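Uroporphyrin-III C-methyltransferase (Thermus thermophilus, PDB 1VE2) probably methylates uroporphyrinogen III, using S-adenosyl-L-methionine as methyl donor, on the route to modified tetrapyrroles. Local coordinates at residues M1-F12 with G106-S117; V25-D35 with L74-K85. All coordinates share one frame; numbering follows the deposited sequence.

In the fold
Both contacts lie in one parallel sheet whose strands run in the order 49-52, 31-34, 80-85, 4-9, 109-112. Interaction 2 pairs 31-34 with 80-85, interaction 1 pairs 4-9 with 109-112, and the seam between 80-85 and 4-9 joins them. Across that seam Val-8 N lies 2.7 Å from Arg-83 O and Ala-10 N 2.7 Å from Lys-85 O, both probable hydrogen bonds; the centres of the contacts are about 9 Å apart. Along the chain interaction 2 is nested within the span closed by interaction 1. In relatives the methyl donor binds between the two domains, near the carboxyl ends of these strands, so the glycine-containing turn after strand 4-9 probably faces that cleft.

Interaction 1 of 2, residues M1-F12 with G106-S117; sequences MRGKVYLVGAGF and GIPFEVVPGVTS
Gly-9 and Gly-114 meet where the two segments pack closely, their CA atoms 4.2 Å apart. A CB on Gly-9 would fall 2.9 Å from Gly-114 N, a clash, and one on Gly-114 would strike Gly-9 CA. A water donates to both Gly-9 O and Pro-113 O just beyond the parallel pairing of strands 4-9 and 109-112, in register from Val-5 with Phe-109 to Val-8 with Val-112; its straightest bond runs from Val-112 N to Leu-7 O (2.8 Å, 178° at the hydrogen). Farther along, the Phe-12 ring lies beside Val-115 and turns its edge to CG1, with CD2 3.6 Å from it.

The other end is looser and more open to solvent. Lys-4, with CG opposite the backbone N (chi1 -179°) and the chain extended, carries NZ across to a salt bridge with Glu-110 OE1, modelled doubtfully short. NZ also donates to Tyr-6 OH. Glu-110 runs alongside the tyrosine, OE2 3.6 Å from CE1 at the ring edge, the planes 68° apart; the carboxylate has a second cation, Lys-21, at OE2. At the exposed start of the chain, Met-1 crosses Pro-108 with SD 3.7 Å from CD.

Strand 109-112 is outermost, within this chain, in a five-stranded parallel alpha/beta sheet; strand 80-85 bonds the far side of strand 4-9. Val-5 and Ile-107 pack on helix 64-76, Tyr-6, Val-8 and Val-112 on helix 20-28, and Val-111 touches Gly-126 of the second subunit.

Interaction 2 of 2, residues V25-D35 with L74-K85; sequences VLEVAEVVLHD and LAREGRVVARLK
Arg-83 turns the edge of its guanidinium to Asp-35 and Leu-33, while Lys-85 CE lies 4.0 Å above one face. NH1 and NH2 both grip Asp-35 OD2 end-on, NH2 at 2.9 Å on the syn lone pair and NH1 from above the carboxylate plane; the two planes stand 70° apart. NH1 also donates to Leu-33 O, which takes Leu-84 N on the opposite face of its carbonyl. The bend at chi2 (75°) brings the guanidinium across to Leu-33 O and Asp-35 at the end of strand 31-34. With a leucine in place of Arg-83, Asp-35 would probably lose its charged mate and Glu-98 the cation at NE, leaving Leu-33 O with one donor fewer.

The Arg-79 guanidinium has Glu-30 CB at its edge, 3.2 Å from NH1, and a salt bridge from NH1 to OE1, its plane 49° from the carboxylate. Glu-30 OE2 accepts Val-80 N at 3.0 Å, and Glu-30 N returns a bond to Val-80 O. Buried Val-31 N has no partner. His-34 ND1 donates in its ring plane to Asp-35 O (2.9 Å), which helps fix the imidazole's rotation.

Strands 31-34 and 80-85 pair in parallel, Ala-82 N donating to Val-31 O and Leu-33 N to Ala-82 O. On the face of Val-32, Ala-82 and Leu-84, Leu-84 CB meets Val-32 CG1 at 3.7 Å, and Ala-82 CB packs on Ala-29 CB and Val-25 CG1. This face lies under helix 20-28; on the other, Val-31 and Leu-33 meet Leu-74 of helix 64-76. Strands 49-52 and 4-9 continue the sheet on the two sides, and the helices over its faces make this a three-layer alpha/beta/alpha sandwich.

Interaction 1 of 2, residues M1-F12 with G106-S117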
loop_
_atom_site.group_PDB
_atom_site.type_symbol
_atom_site.label_atom_id
_atom_site.label_comp_id
_atom_site.label_asym_id
_atom_site.label_seq_id
_atom_site.Cartn_x
_atom_site.Cartn_y
_atom_site.Cartn_z
ATOM N N MET A 1 27.607 -16.393 0.854
ATOM C CA MET A 1 26.718 -17.302 0.077
ATOM C C MET A 1 26.405 -16.709 -1.291
ATOM O O MET A 1 26.385 -15.492 -1.457
ATOM C CB MET A 1 25.407 -17.528 0.833
ATOM C CG MET A 1 25.169 -18.965 1.251
ATOM S SD MET A 1 23.501 -19.215 1.886
ATOM C CE MET A 1 23.808 -19.304 3.635
ATOM N N ARG A 2 26.168 -17.575 -2.271
ATOM C CA ARG A 2 25.830 -17.129 -3.619
ATOM C C ARG A 2 24.305 -17.118 -3.671
ATOM O O ARG A 2 23.689 -16.276 -4.331
ATOM C CB ARG A 2 26.377 -18.114 -4.654
ATOM C CG ARG A 2 26.563 -17.552 -6.062
ATOM C CD ARG A 2 25.261 -17.155 -6.753
ATOM N NE ARG A 2 25.160 -15.705 -6.912
ATOM C CZ ARG A 2 24.651 -15.092 -7.976
ATOM N NH1 ARG A 2 24.187 -15.796 -8.999
ATOM N NH2 ARG A 2 24.613 -13.766 -8.020
ATOM N N GLY A 3 23.710 -18.064 -2.953
ATOM C CA GLY A 3 22.267 -18.170 -2.910
ATOM C C GLY A 3 21.633 -16.950 -2.273
ATOM O O GLY A 3 22.212 -16.315 -1.390
ATOM N N LYS A 4 20.437 -16.617 -2.734
ATOM C CA LYS A 4 19.716 -15.471 -2.208
ATOM C C LYS A 4 18.259 -15.593 -2.593
ATOM O O LYS A 4 17.930 -16.092 -3.665
ATOM C CB LYS A 4 20.290 -14.174 -2.771
ATOM C CG LYS A 4 19.616 -12.918 -2.249
ATOM C CD LYS A 4 20.391 -11.684 -2.684
ATOM C CE LYS A 4 19.795 -10.414 -2.100
ATOM N NZ LYS A 4 20.554 -9.214 -2.555
ATOM N N VAL A 5 17.383 -15.122 -1.718
ATOM C CA VAL A 5 15.960 -15.198 -1.979
ATOM C C VAL A 5 15.348 -13.808 -1.952
ATOM O O VAL A 5 15.639 -13.004 -1.064
ATOM C CB VAL A 5 15.248 -16.076 -0.920
ATOM C CG1 VAL A 5 13.745 -16.071 -1.166
ATOM C CG2 VAL A 5 15.801 -17.505 -0.965
ATOM N N TYR A 6 14.510 -13.524 -2.941
ATOM C CA TYR A 6 13.821 -12.243 -2.999
ATOM C C TYR A 6 12.342 -12.529 -2.806
ATOM O O TYR A 6 11.798 -13.410 -3.474
ATOM C CB TYR A 6 14.001 -11.582 -4.369
ATOM C CG TYR A 6 15.375 -11.013 -4.624
ATOM C CD1 TYR A 6 15.694 -9.715 -4.236
ATOM C CD2 TYR A 6 16.355 -11.770 -5.266
ATOM C CE1 TYR A 6 16.955 -9.175 -4.486
ATOM C CE2 TYR A 6 17.623 -11.243 -5.517
ATOM C CZ TYR A 6 17.912 -9.945 -5.127
ATOM O OH TYR A 6 19.157 -9.413 -5.379
ATOM N N LEU A 7 11.700 -11.830 -1.875
ATOM C CA LEU A 7 10.249 -12.002 -1.692
ATOM C C LEU A 7 9.730 -10.806 -2.480
ATOM O O LEU A 7 9.889 -9.655 -2.062
ATOM C CB LEU A 7 9.857 -11.920 -0.210
ATOM C CG LEU A 7 10.547 -12.943 0.713
ATOM C CD1 LEU A 7 9.888 -12.873 2.091
ATOM C CD2 LEU A 7 10.426 -14.368 0.150
ATOM N N VAL A 8 9.123 -11.095 -3.628
ATOM C CA VAL A 8 8.661 -10.068 -4.561
ATOM C C VAL A 8 7.168 -9.842 -4.698
ATOM O O VAL A 8 6.399 -10.788 -4.850
ATOM C CB VAL A 8 9.211 -10.378 -5.983
ATOM C CG1 VAL A 8 8.860 -9.240 -6.969
ATOM C CG2 VAL A 8 10.711 -10.612 -5.905
ATOM N N GLY A 9 6.777 -8.571 -4.661
ATOM C CA GLY A 9 5.384 -8.210 -4.831
ATOM C C GLY A 9 5.094 -8.017 -6.313
ATOM O O GLY A 9 5.830 -7.314 -7.008
ATOM N N ALA A 10 4.024 -8.641 -6.803
ATOM C CA ALA A 10 3.658 -8.523 -8.210
ATOM C C ALA A 10 2.659 -7.398 -8.459
ATOM O O ALA A 10 2.285 -7.139 -9.601
ATOM C CB ALA A 10 3.067 -9.850 -8.712
ATOM N N GLY A 11 2.232 -6.719 -7.402
ATOM C CA GLY A 11 1.260 -5.660 -7.587
ATOM C C GLY A 11 -0.114 -6.300 -7.680
ATOM O O GLY A 11 -0.224 -7.522 -7.638
ATOM N N PHE A 12 -1.154 -5.489 -7.827
ATOM C CA PHE A 12 -2.528 -5.995 -7.884
ATOM C C PHE A 12 -3.008 -6.429 -9.273
ATOM O O PHE A 12 -4.018 -7.134 -9.394
ATOM C CB PHE A 12 -3.477 -4.916 -7.350
ATOM C CG PHE A 12 -3.625 -3.738 -8.272
ATOM C CD1 PHE A 12 -4.540 -3.765 -9.320
ATOM C CD2 PHE A 12 -2.794 -2.633 -8.144
ATOM C CE1 PHE A 12 -4.620 -2.711 -10.229
ATOM C CE2 PHE A 12 -2.870 -1.580 -9.049
ATOM C CZ PHE A 12 -3.784 -1.621 -10.096
ATOM N N GLY A 106 19.468 -18.573 8.100
ATOM C CA GLY A 106 20.715 -17.936 7.706
ATOM C C GLY A 106 20.831 -17.726 6.205
ATOM O O GLY A 106 21.933 -17.698 5.660
ATOM N N ILE A 107 19.690 -17.571 5.533
ATOM C CA ILE A 107 19.660 -17.373 4.085
ATOM C C ILE A 107 19.552 -15.896 3.722
ATOM O O ILE A 107 18.656 -15.198 4.198
ATOM C CB ILE A 107 18.449 -18.101 3.450
ATOM C CG1 ILE A 107 18.492 -19.591 3.791
ATOM C CG2 ILE A 107 18.442 -17.898 1.944
ATOM C CD1 ILE A 107 19.764 -20.289 3.346
ATOM N N PRO A 108 20.468 -15.394 2.879
ATOM C CA PRO A 108 20.367 -13.976 2.518
ATOM C C PRO A 108 19.055 -13.732 1.769
ATOM O O PRO A 108 18.673 -14.522 0.904
ATOM C CB PRO A 108 21.595 -13.758 1.628
ATOM C CG PRO A 108 22.583 -14.755 2.169
ATOM C CD PRO A 108 21.716 -15.983 2.361
ATOM N N PHE A 109 18.349 -12.659 2.114
ATOM C CA PHE A 109 17.092 -12.356 1.432
ATOM C C PHE A 109 16.785 -10.867 1.426
ATOM O O PHE A 109 17.302 -10.110 2.250
ATOM C CB PHE A 109 15.930 -13.121 2.088
ATOM C CG PHE A 109 15.490 -12.550 3.406
ATOM C CD1 PHE A 109 14.461 -11.608 3.464
ATOM C CD2 PHE A 109 16.120 -12.930 4.588
ATOM C CE1 PHE A 109 14.066 -11.048 4.689
ATOM C CE2 PHE A 109 15.733 -12.376 5.817
ATOM C CZ PHE A 109 14.702 -11.432 5.861
ATOM N N GLU A 110 15.957 -10.453 0.473
ATOM C CA GLU A 110 15.526 -9.069 0.356
ATOM C C GLU A 110 14.050 -9.095 0.019
ATOM O O GLU A 110 13.576 -10.018 -0.651
ATOM C CB GLU A 110 16.267 -8.328 -0.761
ATOM C CG GLU A 110 17.737 -8.128 -0.519
ATOM C CD GLU A 110 18.376 -7.199 -1.542
ATOM O OE1 GLU A 110 19.622 -7.180 -1.617
ATOM O OE2 GLU A 110 17.640 -6.487 -2.261
ATOM N N VAL A 111 13.325 -8.084 0.480
ATOM C CA VAL A 111 11.897 -7.999 0.200
ATOM C C VAL A 111 11.690 -6.822 -0.748
ATOM O O VAL A 111 12.199 -5.721 -0.513
ATOM C CB VAL A 111 11.086 -7.803 1.501
ATOM C CG1 VAL A 111 9.595 -7.693 1.186
ATOM C CG2 VAL A 111 11.355 -8.985 2.444
ATOM N N VAL A 112 10.958 -7.078 -1.826
ATOM C CA VAL A 112 10.681 -6.088 -2.857
ATOM C C VAL A 112 9.203 -5.730 -2.810
ATOM O O VAL A 112 8.352 -6.523 -3.220
ATOM C CB VAL A 112 11.031 -6.657 -4.236
ATOM C CG1 VAL A 112 10.763 -5.625 -5.327
ATOM C CG2 VAL A 112 12.485 -7.094 -4.247
ATOM N N PRO A 113 8.880 -4.535 -2.288
ATOM C CA PRO A 113 7.514 -4.012 -2.152
ATOM C C PRO A 113 6.728 -4.002 -3.453
ATOM O O PRO A 113 7.305 -3.866 -4.531
ATOM C CB PRO A 113 7.736 -2.588 -1.640
ATOM C CG PRO A 113 8.997 -2.686 -0.869
ATOM C CD PRO A 113 9.860 -3.577 -1.741
ATOM N N GLY A 114 5.409 -4.127 -3.336
ATOM C CA GLY A 114 4.546 -4.081 -4.498
ATOM C C GLY A 114 3.312 -3.254 -4.178
ATOM O O GLY A 114 2.990 -3.049 -3.013
ATOM N N VAL A 115 2.641 -2.737 -5.201
ATOM C CA VAL A 115 1.412 -1.970 -4.992
ATOM C C VAL A 115 0.401 -2.994 -4.458
ATOM O O VAL A 115 0.146 -4.010 -5.102
ATOM C CB VAL A 115 0.921 -1.364 -6.337
ATOM C CG1 VAL A 115 -0.459 -0.780 -6.179
ATOM C CG2 VAL A 115 1.902 -0.262 -6.793
ATOM N N THR A 116 -0.165 -2.731 -3.284
ATOM C CA THR A 116 -1.088 -3.675 -2.649
ATOM C C THR A 116 -2.389 -3.981 -3.367
ATOM O O THR A 116 -2.918 -3.163 -4.125
ATOM C CB THR A 116 -1.439 -3.238 -1.217
ATOM O OG1 THR A 116 -2.127 -1.979 -1.256
ATOM C CG2 THR A 116 -0.174 -3.113 -0.387
ATOM N N SER A 117 -2.886 -5.186 -3.089
ATOM C CA SER A 117 -4.121 -5.727 -3.655
ATOM C C SER A 117 -5.336 -4.929 -3.237
ATOM O O SER A 117 -6.350 -4.937 -3.932
ATOM C CB SER A 117 -4.318 -7.181 -3.201
ATOM O OG SER A 117 -3.254 -8.019 -3.625
HETATM O O HOH W 1 6.334 -4.750 -7.426
#

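Interaction 2 of 2, residues V25-D35 with L74-K85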
loop_
_atom_site.group_PDB
_atom_site.type_symbol
_atom_site.label_atom_id
_atom_site.label_comp_id
_atom_site.label_asym_id
_atom_site.label_seq_id
_atom_site.Cartn_x
_atom_site.Cartn_y
_atom_site.Cartn_z
ATOM N N VAL A 25 14.531 -8.031 -10.578
ATOM C CA VAL A 25 14.568 -9.330 -9.929
ATOM C C VAL A 25 13.977 -10.428 -10.805
ATOM O O VAL A 25 14.536 -11.517 -10.879
ATOM C CB VAL A 25 13.821 -9.312 -8.576
ATOM C CG1 VAL A 25 13.708 -10.740 -8.019
ATOM C CG2 VAL A 25 14.559 -8.410 -7.600
ATOM N N LEU A 26 12.854 -10.149 -11.464
ATOM C CA LEU A 26 12.222 -11.151 -12.319
ATOM C C LEU A 26 13.072 -11.489 -13.539
ATOM O O LEU A 26 12.865 -12.519 -14.181
ATOM C CB LEU A 26 10.834 -10.687 -12.766
ATOM C CG LEU A 26 9.808 -10.591 -11.629
ATOM C CD1 LEU A 26 8.440 -10.209 -12.179
ATOM C CD2 LEU A 26 9.738 -11.934 -10.912
ATOM N N GLU A 27 14.031 -10.628 -13.853
ATOM C CA GLU A 27 14.909 -10.875 -14.991
ATOM C C GLU A 27 16.081 -11.762 -14.592
ATOM O O GLU A 27 16.466 -12.665 -15.334
ATOM C CB GLU A 27 15.458 -9.560 -15.539
ATOM C CG GLU A 27 14.398 -8.561 -15.908
ATOM C CD GLU A 27 14.974 -7.325 -16.549
ATOM O OE1 GLU A 27 15.873 -6.695 -15.951
ATOM O OE2 GLU A 27 14.526 -6.982 -17.660
ATOM N N VAL A 28 16.638 -11.502 -13.414
ATOM C CA VAL A 28 17.789 -12.252 -12.932
ATOM C C VAL A 28 17.477 -13.542 -12.169
ATOM O O VAL A 28 18.248 -14.491 -12.231
ATOM C CB VAL A 28 18.696 -11.357 -12.053
ATOM C CG1 VAL A 28 19.093 -10.105 -12.825
ATOM C CG2 VAL A 28 17.978 -10.972 -10.770
ATOM N N ALA A 29 16.353 -13.589 -11.455
ATOM C CA ALA A 29 15.996 -14.789 -10.694
ATOM C C ALA A 29 16.034 -16.055 -11.554
ATOM O O ALA A 29 15.421 -16.112 -12.621
ATOM C CB ALA A 29 14.618 -14.623 -10.071
ATOM N N GLU A 30 16.747 -17.070 -11.074
ATOM C CA GLU A 30 16.887 -18.343 -11.786
ATOM C C GLU A 30 15.643 -19.203 -11.674
ATOM O O GLU A 30 15.322 -19.968 -12.578
ATOM C CB GLU A 30 18.075 -19.125 -11.232
ATOM C CG GLU A 30 19.399 -18.406 -11.359
ATOM C CD GLU A 30 20.495 -19.086 -10.566
ATOM O OE1 GLU A 30 20.710 -20.299 -10.775
ATOM O OE2 GLU A 30 21.140 -18.413 -9.733
ATOM N N VAL A 31 14.958 -19.086 -10.541
ATOM C CA VAL A 31 13.742 -19.842 -10.288
ATOM C C VAL A 31 12.760 -18.911 -9.584
ATOM O O VAL A 31 13.155 -18.125 -8.722
ATOM C CB VAL A 31 14.024 -21.071 -9.386
ATOM C CG1 VAL A 31 12.734 -21.839 -9.127
ATOM C CG2 VAL A 31 15.056 -21.980 -10.047
ATOM N N VAL A 32 11.490 -19.000 -9.956
ATOM C CA VAL A 32 10.461 -18.148 -9.367
ATOM C C VAL A 32 9.257 -18.963 -8.915
ATOM O O VAL A 32 8.559 -19.556 -9.743
ATOM C CB VAL A 32 9.977 -17.090 -10.383
ATOM C CG1 VAL A 32 8.961 -16.153 -9.734
ATOM C CG2 VAL A 32 11.162 -16.307 -10.921
ATOM N N LEU A 33 9.027 -19.007 -7.603
ATOM C CA LEU A 33 7.882 -19.727 -7.052
ATOM C C LEU A 33 6.774 -18.683 -6.973
ATOM O O LEU A 33 6.757 -17.847 -6.068
ATOM C CB LEU A 33 8.192 -20.268 -5.650
ATOM C CG LEU A 33 9.469 -21.075 -5.378
ATOM C CD1 LEU A 33 9.165 -22.084 -4.269
ATOM C CD2 LEU A 33 9.948 -21.806 -6.609
ATOM N N HIS A 34 5.842 -18.744 -7.915
ATOM C CA HIS A 34 4.773 -17.757 -8.000
ATOM C C HIS A 34 3.366 -18.249 -7.695
ATOM O O HIS A 34 3.007 -19.381 -8.017
ATOM C CB HIS A 34 4.776 -17.146 -9.404
ATOM C CG HIS A 34 4.321 -18.092 -10.474
ATOM N ND1 HIS A 34 2.990 -18.345 -10.725
ATOM C CD2 HIS A 34 5.018 -18.865 -11.343
ATOM C CE1 HIS A 34 2.884 -19.231 -11.699
ATOM N NE2 HIS A 34 4.100 -19.564 -12.092
ATOM N N ASP A 35 2.571 -17.371 -7.087
ATOM C CA ASP A 35 1.180 -17.678 -6.773
ATOM C C ASP A 35 0.461 -17.997 -8.080
ATOM O O ASP A 35 0.766 -17.412 -9.120
ATOM C CB ASP A 35 0.501 -16.473 -6.125
ATOM C CG ASP A 35 0.899 -16.279 -4.684
ATOM O OD1 ASP A 35 0.559 -15.216 -4.128
ATOM O OD2 ASP A 35 1.534 -17.181 -4.107
ATOM N N LEU A 74 16.861 -24.118 -2.420
ATOM C CA LEU A 74 17.404 -23.483 -3.616
ATOM C C LEU A 74 18.554 -22.529 -3.331
ATOM O O LEU A 74 19.558 -22.532 -4.049
ATOM C CB LEU A 74 16.296 -22.743 -4.366
ATOM C CG LEU A 74 15.334 -23.662 -5.122
ATOM C CD1 LEU A 74 14.087 -22.899 -5.541
ATOM C CD2 LEU A 74 16.055 -24.249 -6.328
ATOM N N ALA A 75 18.409 -21.710 -2.293
ATOM C CA ALA A 75 19.448 -20.751 -1.934
ATOM C C ALA A 75 20.721 -21.460 -1.465
ATOM O O ALA A 75 21.837 -21.007 -1.738
ATOM C CB ALA A 75 18.941 -19.813 -0.839
ATOM N N ARG A 76 20.554 -22.563 -0.749
ATOM C CA ARG A 76 21.706 -23.307 -0.260
ATOM C C ARG A 76 22.435 -23.997 -1.412
ATOM O O ARG A 76 23.616 -24.326 -1.298
ATOM C CB ARG A 76 21.265 -24.303 0.815
ATOM C CG ARG A 76 20.972 -23.610 2.147
ATOM C CD ARG A 76 20.409 -24.545 3.202
ATOM N NE ARG A 76 20.394 -23.900 4.514
ATOM C CZ ARG A 76 19.681 -24.325 5.552
ATOM N NH1 ARG A 76 18.914 -25.403 5.439
ATOM N NH2 ARG A 76 19.737 -23.673 6.706
ATOM N N GLU A 77 21.725 -24.203 -2.519
ATOM C CA GLU A 77 22.310 -24.807 -3.715
ATOM C C GLU A 77 23.126 -23.725 -4.418
ATOM O O GLU A 77 23.827 -23.988 -5.397
ATOM C CB GLU A 77 21.214 -25.312 -4.659
ATOM C CG GLU A 77 20.640 -26.672 -4.298
ATOM C CD GLU A 77 19.486 -27.067 -5.192
ATOM O OE1 GLU A 77 19.523 -26.714 -6.389
ATOM O OE2 GLU A 77 18.547 -27.740 -4.706
ATOM N N GLY A 78 23.015 -22.500 -3.911
ATOM C CA GLY A 78 23.746 -21.377 -4.472
ATOM C C GLY A 78 22.994 -20.586 -5.529
ATOM O O GLY A 78 23.587 -19.777 -6.237
ATOM N N ARG A 79 21.688 -20.805 -5.629
ATOM C CA ARG A 79 20.867 -20.114 -6.618
ATOM C C ARG A 79 20.215 -18.828 -6.114
ATOM O O ARG A 79 20.000 -18.657 -4.913
ATOM C CB ARG A 79 19.764 -21.047 -7.123
ATOM C CG ARG A 79 20.232 -22.182 -8.019
ATOM C CD ARG A 79 19.078 -23.129 -8.292
ATOM N NE ARG A 79 19.277 -23.941 -9.490
ATOM C CZ ARG A 79 19.255 -23.465 -10.733
ATOM N NH1 ARG A 79 19.045 -22.175 -10.955
ATOM N NH2 ARG A 79 19.435 -24.284 -11.760
ATOM N N VAL A 80 19.916 -17.931 -7.053
ATOM C CA VAL A 80 19.234 -16.672 -6.760
ATOM C C VAL A 80 17.798 -16.968 -7.144
ATOM O O VAL A 80 17.510 -17.243 -8.303
ATOM C CB VAL A 80 19.737 -15.516 -7.639
ATOM C CG1 VAL A 80 18.831 -14.296 -7.465
ATOM C CG2 VAL A 80 21.169 -15.172 -7.265
ATOM N N VAL A 81 16.891 -16.919 -6.179
ATOM C CA VAL A 81 15.513 -17.240 -6.477
ATOM C C VAL A 81 14.537 -16.196 -5.965
ATOM O O VAL A 81 14.893 -15.323 -5.170
ATOM C CB VAL A 81 15.158 -18.621 -5.898
ATOM C CG1 VAL A 81 16.055 -19.682 -6.538
ATOM C CG2 VAL A 81 15.349 -18.623 -4.398
ATOM N N ALA A 82 13.304 -16.285 -6.441
ATOM C CA ALA A 82 12.286 -15.335 -6.036
ATOM C C ALA A 82 10.964 -16.001 -5.722
ATOM O O ALA A 82 10.589 -16.998 -6.341
ATOM C CB ALA A 82 12.077 -14.288 -7.131
ATOM N N ARG A 83 10.284 -15.437 -4.736
ATOM C CA ARG A 83 8.958 -15.870 -4.330
ATOM C C ARG A 83 8.129 -14.699 -4.873
ATOM O O ARG A 83 8.300 -13.563 -4.431
ATOM C CB ARG A 83 8.868 -15.929 -2.800
ATOM C CG ARG A 83 7.476 -16.179 -2.241
ATOM C CD ARG A 83 7.024 -17.621 -2.399
ATOM N NE ARG A 83 5.680 -17.796 -1.867
ATOM C CZ ARG A 83 4.563 -17.713 -2.582
ATOM N NH1 ARG A 83 4.614 -17.466 -3.885
ATOM N NH2 ARG A 83 3.383 -17.847 -1.983
ATOM N N LEU A 84 7.260 -14.966 -5.844
ATOM C CA LEU A 84 6.444 -13.913 -6.457
ATOM C C LEU A 84 5.017 -14.012 -5.940
ATOM O O LEU A 84 4.349 -15.035 -6.115
ATOM C CB LEU A 84 6.475 -14.045 -7.982
ATOM C CG LEU A 84 5.765 -12.957 -8.806
ATOM C CD1 LEU A 84 6.401 -11.573 -8.551
ATOM C CD2 LEU A 84 5.879 -13.321 -10.287
ATOM N N LYS A 85 4.559 -12.937 -5.309
ATOM C CA LYS A 85 3.245 -12.903 -4.683
ATOM C C LYS A 85 2.372 -11.724 -5.105
ATOM O O LYS A 85 2.861 -10.621 -5.333
ATOM C CB LYS A 85 3.440 -12.860 -3.164
ATOM C CG LYS A 85 4.810 -13.389 -2.736
ATOM C CD LYS A 85 5.081 -13.209 -1.247
ATOM C CE LYS A 85 4.149 -14.060 -0.400
ATOM N NZ LYS A 85 4.500 -13.958 1.034
#